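Local coordinates for apical membrane antigen AMA1 (Toxoplasma gondii ME49, PDB 4YIV), which takes part in host-cell invasion as an essential microneme protein of the moving junction formed between the parasite's apical tip and the target cell, at residues Val256-Glu261 with Trp267-Glu272; Tyr304-Thr307 with Gly311-Ala314. All coordinates share one frame; numbering follows the deposited sequence.

Contact 1 (Val256-Glu261 with Trp267-Glu272)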
ATOM      1  N   VAL A 256      -5.121   7.160 -18.282  1.00 24.11           N
ATOM      2  CA  VAL A 256      -5.671   8.391 -17.827  1.00 25.68           C
ATOM      3  C   VAL A 256      -4.502   9.347 -17.614  1.00 28.41           C
ATOM      4  O   VAL A 256      -3.579   9.044 -16.848  1.00 28.95           O
ATOM      5  CB  VAL A 256      -6.483   8.200 -16.502  1.00 24.31           C
ATOM      6  CG1 VAL A 256      -6.991   9.522 -15.974  1.00 28.72           C
ATOM      7  CG2 VAL A 256      -7.650   7.223 -16.722  1.00 26.58           C
ATOM      8  N   ILE A 257      -4.569  10.520 -18.233  1.00 28.20           N
ATOM      9  CA  ILE A 257      -3.568  11.575 -18.011  1.00 28.02           C
ATOM     10  C   ILE A 257      -4.219  12.801 -17.400  1.00 31.06           C
ATOM     11  O   ILE A 257      -5.171  13.320 -17.956  1.00 31.20           O
ATOM     12  CB  ILE A 257      -2.863  11.977 -19.345  1.00 29.60           C
ATOM     13  CG1 ILE A 257      -2.128  10.779 -19.944  1.00 28.33           C
ATOM     14  CG2 ILE A 257      -1.908  13.168 -19.120  1.00 32.98           C
ATOM     15  CD1 ILE A 257      -1.554  11.016 -21.312  1.00 36.27           C
ATOM     16  N   GLU A 258      -3.723  13.264 -16.255  1.00 27.27           N
ATOM     17  CA  GLU A 258      -4.283  14.437 -15.611  1.00 26.53           C
ATOM     18  C   GLU A 258      -3.214  15.429 -15.168  1.00 33.33           C
ATOM     19  O   GLU A 258      -2.091  15.043 -14.808  1.00 31.31           O
ATOM     20  CB  GLU A 258      -5.149  13.992 -14.414  1.00 26.68           C
ATOM     21  CG  GLU A 258      -6.321  13.132 -14.887  1.00 31.15           C
ATOM     22  CD  GLU A 258      -7.079  12.430 -13.765  1.00 35.83           C
ATOM     23  OE1 GLU A 258      -6.562  12.395 -12.622  1.00 30.61           O
ATOM     24  OE2 GLU A 258      -8.195  11.905 -14.054  1.00 25.33           O
ATOM     25  N   ARG A 259      -3.556  16.717 -15.207  1.00 29.90           N
ATOM     26  CA  ARG A 259      -2.655  17.750 -14.704  1.00 32.62           C
ATOM     27  C   ARG A 259      -2.496  17.648 -13.184  1.00 33.72           C
ATOM     28  O   ARG A 259      -3.459  17.405 -12.465  1.00 32.15           O
ATOM     29  CB  ARG A 259      -3.169  19.140 -15.081  1.00 39.77           C
ATOM     30  CG  ARG A 259      -3.157  19.404 -16.584  1.00 49.33           C
ATOM     31  CD  ARG A 259      -2.935  20.874 -16.912  0.60 52.55           C
ATOM     32  NE  ARG A 259      -2.885  21.054 -18.360  0.60 63.32           N
ATOM     33  CZ  ARG A 259      -3.955  21.186 -19.137  0.60 62.99           C
ATOM     34  NH1 ARG A 259      -3.810  21.330 -20.453  0.60 60.23           N
ATOM     35  NH2 ARG A 259      -5.170  21.178 -18.600  0.60 57.38           N
ATOM     36  N   VAL A 260      -1.276  17.822 -12.689  1.00 28.81           N
ATOM     37  CA  VAL A 260      -1.063  17.930 -11.253  1.00 33.06           C
ATOM     38  C   VAL A 260      -0.141  19.099 -10.965  1.00 35.91           C
ATOM     39  O   VAL A 260       0.654  19.486 -11.815  1.00 33.59           O
ATOM     40  CB  VAL A 260      -0.465  16.624 -10.668  1.00 31.79           C
ATOM     41  CG1 VAL A 260      -1.443  15.496 -10.850  1.00 28.76           C
ATOM     42  CG2 VAL A 260       0.873  16.283 -11.352  1.00 29.38           C
ATOM     43  N   GLU A 261      -0.253  19.658  -9.767  1.00 34.46           N
ATOM     44  CA  GLU A 261       0.617  20.743  -9.357  1.00 36.73           C
ATOM     45  C   GLU A 261       1.954  20.237  -8.788  1.00 41.05           C
ATOM     46  O   GLU A 261       2.915  20.985  -8.728  1.00 41.70           O
ATOM     47  CB  GLU A 261      -0.072  21.598  -8.304  1.00 42.74           C
ATOM     48  CG  GLU A 261      -1.445  22.118  -8.674  1.00 50.30           C
ATOM     49  CD  GLU A 261      -2.182  22.619  -7.446  0.60 52.69           C
ATOM     50  OE1 GLU A 261      -2.015  23.808  -7.099  0.60 55.26           O
ATOM     51  OE2 GLU A 261      -2.905  21.817  -6.814  0.60 50.39           O
ATOM     52  N   TRP A 267       1.321  10.791  -6.790  1.00 23.77           N
ATOM     53  CA  TRP A 267       1.499   9.652  -5.913  1.00 24.29           C
ATOM     54  C   TRP A 267       0.188   9.371  -5.195  1.00 24.75           C
ATOM     55  O   TRP A 267      -0.250   8.218  -5.116  1.00 21.33           O
ATOM     56  CB  TRP A 267       2.650   9.919  -4.934  1.00 21.28           C
ATOM     57  CG  TRP A 267       2.702   8.940  -3.792  1.00 21.92           C
ATOM     58  CD1 TRP A 267       3.116   7.628  -3.846  1.00 19.41           C
ATOM     59  CD2 TRP A 267       2.372   9.191  -2.418  1.00 20.63           C
ATOM     60  NE1 TRP A 267       3.032   7.060  -2.607  1.00 17.83           N
ATOM     61  CE2 TRP A 267       2.591   7.987  -1.710  1.00 19.66           C
ATOM     62  CE3 TRP A 267       1.919  10.303  -1.719  1.00 22.52           C
ATOM     63  CZ2 TRP A 267       2.364   7.870  -0.344  1.00 21.31           C
ATOM     64  CZ3 TRP A 267       1.702  10.183  -0.357  1.00 23.34           C
ATOM     65  CH2 TRP A 267       1.913   8.973   0.310  1.00 22.35           C
ATOM     66  N   VAL A 268      -0.463  10.424  -4.716  1.00 20.38           N
ATOM     67  CA  VAL A 268      -1.759  10.267  -4.047  1.00 21.71           C
ATOM     68  C   VAL A 268      -2.799   9.694  -5.014  1.00 21.82           C
ATOM     69  O   VAL A 268      -3.586   8.805  -4.642  1.00 20.76           O
ATOM     70  CB  VAL A 268      -2.272  11.600  -3.486  1.00 24.22           C
ATOM     71  CG1 VAL A 268      -3.757  11.462  -3.031  1.00 27.17           C
ATOM     72  CG2 VAL A 268      -1.402  12.050  -2.354  1.00 24.74           C
ATOM     73  N   LYS A 269      -2.785  10.169  -6.259  1.00 23.63           N
ATOM     74  CA  LYS A 269      -3.736   9.702  -7.264  1.00 24.37           C
ATOM     75  C   LYS A 269      -3.609   8.215  -7.553  1.00 25.14           C
ATOM     76  O   LYS A 269      -4.620   7.553  -7.837  1.00 22.62           O
ATOM     77  CB  LYS A 269      -3.588  10.501  -8.591  1.00 24.58           C
ATOM     78  CG  LYS A 269      -4.266  11.897  -8.646  1.00 25.95           C
ATOM     79  CD  LYS A 269      -4.174  12.502 -10.084  1.00 29.77           C
ATOM     80  CE  LYS A 269      -4.907  13.829 -10.205  1.00 30.70           C
ATOM     81  NZ  LYS A 269      -6.387  13.667 -10.030  1.00 33.89           N
ATOM     82  N   THR A 270      -2.405   7.642  -7.468  1.00 20.93           N
ATOM     83  CA  THR A 270      -2.301   6.223  -7.784  1.00 18.54           C
ATOM     84  C   THR A 270      -3.037   5.389  -6.737  1.00 20.69           C
ATOM     85  O   THR A 270      -3.479   4.291  -7.036  1.00 23.07           O
ATOM     86  CB  THR A 270      -0.810   5.738  -7.899  1.00 22.33           C
ATOM     87  OG1 THR A 270      -0.151   5.861  -6.629  1.00 23.55           O
ATOM     88  CG2 THR A 270      -0.052   6.598  -8.920  1.00 24.36           C
ATOM     89  N   PHE A 271      -3.191   5.936  -5.519  1.00 19.70           N
ATOM     90  CA  PHE A 271      -3.956   5.287  -4.455  1.00 19.35           C
ATOM     91  C   PHE A 271      -5.442   5.651  -4.437  1.00 19.85           C
ATOM     92  O   PHE A 271      -6.287   4.824  -4.087  1.00 19.86           O
ATOM     93  CB  PHE A 271      -3.364   5.657  -3.093  1.00 17.72           C
ATOM     94  CG  PHE A 271      -4.051   5.015  -1.921  1.00 19.79           C
ATOM     95  CD1 PHE A 271      -3.932   3.663  -1.666  1.00 18.76           C
ATOM     96  CD2 PHE A 271      -4.811   5.788  -1.063  1.00 20.80           C
ATOM     97  CE1 PHE A 271      -4.570   3.099  -0.577  1.00 16.86           C
ATOM     98  CE2 PHE A 271      -5.451   5.241   0.015  1.00 19.69           C
ATOM     99  CZ  PHE A 271      -5.324   3.885   0.272  1.00 18.95           C
ATOM    100  N   GLU A 272      -5.754   6.900  -4.747  1.00 20.96           N
ATOM    101  CA  GLU A 272      -7.114   7.399  -4.515  1.00 25.15           C
ATOM    102  C   GLU A 272      -7.997   7.448  -5.768  1.00 24.16           C
ATOM    103  O   GLU A 272      -9.196   7.677  -5.645  1.00 22.65           O
ATOM    104  CB  GLU A 272      -7.041   8.789  -3.855  1.00 23.02           C
ATOM    105  CG  GLU A 272      -6.420   8.762  -2.454  1.00 23.05           C
ATOM    106  CD  GLU A 272      -6.694  10.008  -1.648  1.00 34.18           C
ATOM    107  OE1 GLU A 272      -6.397  10.024  -0.416  1.00 28.10           O
ATOM    108  OE2 GLU A 272      -7.193  10.992  -2.240  1.00 33.30           O
TER

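Contact 2 (Tyr304-Thr307 with Gly311-Ala314)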
ATOM      1  N   TYR A 304       5.312  13.289 -14.758  1.00 27.48           N
ATOM      2  CA  TYR A 304       6.227  13.706 -15.812  1.00 29.00           C
ATOM      3  C   TYR A 304       5.876  15.135 -16.182  1.00 33.71           C
ATOM      4  O   TYR A 304       4.894  15.677 -15.697  1.00 32.14           O
ATOM      5  CB  TYR A 304       6.152  12.789 -17.035  1.00 30.23           C
ATOM      6  CG  TYR A 304       4.842  12.866 -17.809  1.00 33.03           C
ATOM      7  CD1 TYR A 304       3.675  12.307 -17.306  1.00 32.60           C
ATOM      8  CD2 TYR A 304       4.785  13.495 -19.035  1.00 32.43           C
ATOM      9  CE1 TYR A 304       2.488  12.380 -18.005  1.00 31.10           C
ATOM     10  CE2 TYR A 304       3.611  13.575 -19.751  1.00 37.41           C
ATOM     11  CZ  TYR A 304       2.463  13.019 -19.241  1.00 38.30           C
ATOM     12  OH  TYR A 304       1.296  13.100 -19.965  1.00 37.16           O
ATOM     13  N   VAL A 305       6.700  15.736 -17.034  1.00 35.13           N
ATOM     14  CA  VAL A 305       6.512  17.110 -17.447  1.00 36.96           C
ATOM     15  C   VAL A 305       6.254  17.103 -18.941  1.00 40.34           C
ATOM     16  O   VAL A 305       7.025  16.543 -19.718  1.00 39.38           O
ATOM     17  CB  VAL A 305       7.725  17.977 -17.110  1.00 43.41           C
ATOM     18  CG1 VAL A 305       7.517  19.402 -17.627  1.00 43.09           C
ATOM     19  CG2 VAL A 305       7.938  17.988 -15.606  1.00 40.00           C
ATOM     20  N   ASP A 306       5.118  17.667 -19.318  1.00 42.25           N
ATOM     21  CA  ASP A 306       4.682  17.680 -20.700  1.00 51.18           C
ATOM     22  C   ASP A 306       5.576  18.656 -21.484  1.00 53.88           C
ATOM     23  O   ASP A 306       6.244  19.506 -20.891  1.00 45.24           O
ATOM     24  CB  ASP A 306       3.205  18.087 -20.769  1.00 54.87           C
ATOM     25  CG  ASP A 306       2.551  17.735 -22.090  1.00 69.79           C
ATOM     26  OD1 ASP A 306       2.710  16.581 -22.566  1.00 62.18           O
ATOM     27  OD2 ASP A 306       1.867  18.628 -22.645  1.00 77.42           O
ATOM     28  N   THR A 307       5.593  18.525 -22.806  1.00 59.07           N
ATOM     29  CA  THR A 307       6.430  19.373 -23.659  1.00 62.82           C
ATOM     30  C   THR A 307       6.176  20.862 -23.384  1.00 60.90           C
ATOM     31  O   THR A 307       7.062  21.702 -23.552  1.00 62.27           O
ATOM     32  CB  THR A 307       6.177  19.071 -25.149  1.00 58.73           C
ATOM     33  OG1 THR A 307       4.824  19.410 -25.476  1.00 66.21           O
ATOM     34  CG2 THR A 307       6.418  17.585 -25.454  1.00 59.51           C
ATOM     35  N   GLY A 311       3.129  19.953 -15.309  1.00 36.76           N
ATOM     36  CA  GLY A 311       3.259  18.679 -14.617  1.00 35.06           C
ATOM     37  C   GLY A 311       2.024  17.835 -14.917  1.00 33.96           C
ATOM     38  O   GLY A 311       0.907  18.350 -14.875  1.00 35.12           O
ATOM     39  N   LYS A 312       2.220  16.557 -15.228  1.00 32.59           N
ATOM     40  CA  LYS A 312       1.097  15.648 -15.498  1.00 32.68           C
ATOM     41  C   LYS A 312       1.273  14.302 -14.797  1.00 32.51           C
ATOM     42  O   LYS A 312       2.378  13.927 -14.394  1.00 30.58           O
ATOM     43  CB  LYS A 312       0.928  15.458 -17.010  1.00 37.05           C
ATOM     44  CG  LYS A 312       0.416  16.753 -17.658  1.00 40.55           C
ATOM     45  CD  LYS A 312       0.075  16.587 -19.108  1.00 49.40           C
ATOM     46  CE  LYS A 312      -0.575  17.851 -19.677  1.00 50.37           C
ATOM     47  NZ  LYS A 312      -0.960  17.609 -21.095  1.00 59.83           N
ATOM     48  N   CYS A 313       0.181  13.592 -14.660  1.00 27.12           N
ATOM     49  CA  CYS A 313       0.183  12.314 -14.023  1.00 27.67           C
ATOM     50  C   CYS A 313      -0.467  11.306 -14.919  1.00 29.73           C
ATOM     51  O   CYS A 313      -1.586  11.468 -15.263  1.00 30.00           O
ATOM     52  CB  CYS A 313      -0.547  12.375 -12.697  1.00 28.08           C
ATOM     53  SG  CYS A 313      -0.482  10.858 -11.758  1.00 27.81           S
ATOM     54  N   ALA A 314       0.272  10.285 -15.299  1.00 25.96           N
ATOM     55  CA  ALA A 314      -0.254   9.221 -16.143  1.00 27.95           C
ATOM     56  C   ALA A 314      -0.551   8.006 -15.316  1.00 26.69           C
ATOM     57  O   ALA A 314       0.347   7.473 -14.655  1.00 28.06           O
ATOM     58  CB  ALA A 314       0.711   8.864 -17.230  1.00 28.10           C
TER

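Contact 1 (Val256-Glu261 with Trp267-Glu272)
Lys269 spans the gap between helix 263-272 and the edge strand 256-259, laying its aliphatic arm against Val260 and its ammonium against Glu258. The chain is straight as far as CE and then turns at the last bond (chi4 -66°), which swings NZ onto the carboxylate. Lys269 NZ donates to OE1 of Glu258 over 2.9 Å in a salt bridge, reaching the syn side of that oxygen but lying 34° out of the carboxylate plane. CE of Lys269 also comes within 3.3 Å of Glu258 OE1, and the carboxylate sits beside the end of the lysine chain. Glu258 itself is extended beyond CG and reaches forward from the strand to receive it. On the other flank, CG1 of Val260 rests on the methylenes, 3.9 Å from CE of Lys269, the two side chains running past each other in opposite directions. Val260 is buried and its side chain also touches Cys313 and Tyr303 of the sheet, whereas Glu258 and Lys269 are both partly exposed. Arg259, between the two, points away from the helix and pairs with Glu310. With little surface shared, this is a light strand-to-helix contact across a short connection: the helix lies along one face of an antiparallel sheet at its edge strand, as in the PAN fold to which this domain of AMA1 belongs.

Contact 2 (Tyr304-Thr307 with Gly311-Ala314)
Gly311 meets Tyr304 through its CA, which makes a CA-H...O contact of 3.6 Å between Gly311 CA and Tyr304 O; in the register of the strands Gly311 is the non-hydrogen-bonded antiparallel partner of Val305. One residue on, Lys312 forms the hydrogen-bonded pair with Tyr304. Lys312 N donates to Tyr304 O over 2.9 Å, and Lys312 O accepts from Tyr304 N at 3.0 Å. The side chains of this pair share one face of the sheet and cross obliquely. In the tyrosine, chi1 of 68° sets CG between the backbone N and the carbonyl carbon, and the ring leans over toward the neighbouring strand, with Tyr304 CE1 3.6 Å from CB of Lys312. Beyond CG the chain of Lys312 is extended and runs past the phenol: Lys312 CD packs 3.8 Å from Tyr304 OH and lies as near to CB of Asp306. At the far end Lys312 NZ meets Asp306 OD2 at 3.4 Å, a salt bridge whose hydrogen bond is weak; Glu310 makes a second ion pair with Lys312 NZ, long and weak. Cys313 turns to the opposite face, where its sulfur is disulfide-bonded to Cys266. Ala314 returns to the tyrosine side and sets its CB 4.0 Å from CE1 of Tyr304. Ile257, on strand 256-259, touches both Tyr304 and Lys312 and so extends the covering of this face. The whole is a beta hairpin, strands 300-305 and 311-316, within the five-stranded antiparallel sheet of the PAN-type domain, with the Asp306-Lys312 pair lying near its turn end.

Overall arrangement
Both contacts serve one antiparallel sheet, in which strands 256-259 and 311-316 are neighbours. Glu258 O probably accepts a hydrogen bond from Cys313 N, and Val260 N donates, again probably, to Gly311 O. Contact 2 works within the sheet, through paired backbones and a tyrosine packed on one face; contact 1 joins the sheet to the helix on the other face and depends on side chains alone. Both are partly buried and end in a lysine-carboxylate salt bridge at the more open side, the shorter one in contact 1. The Cys266-Cys313 disulfide covalently ties the helix of contact 1 to the second strand of contact 2.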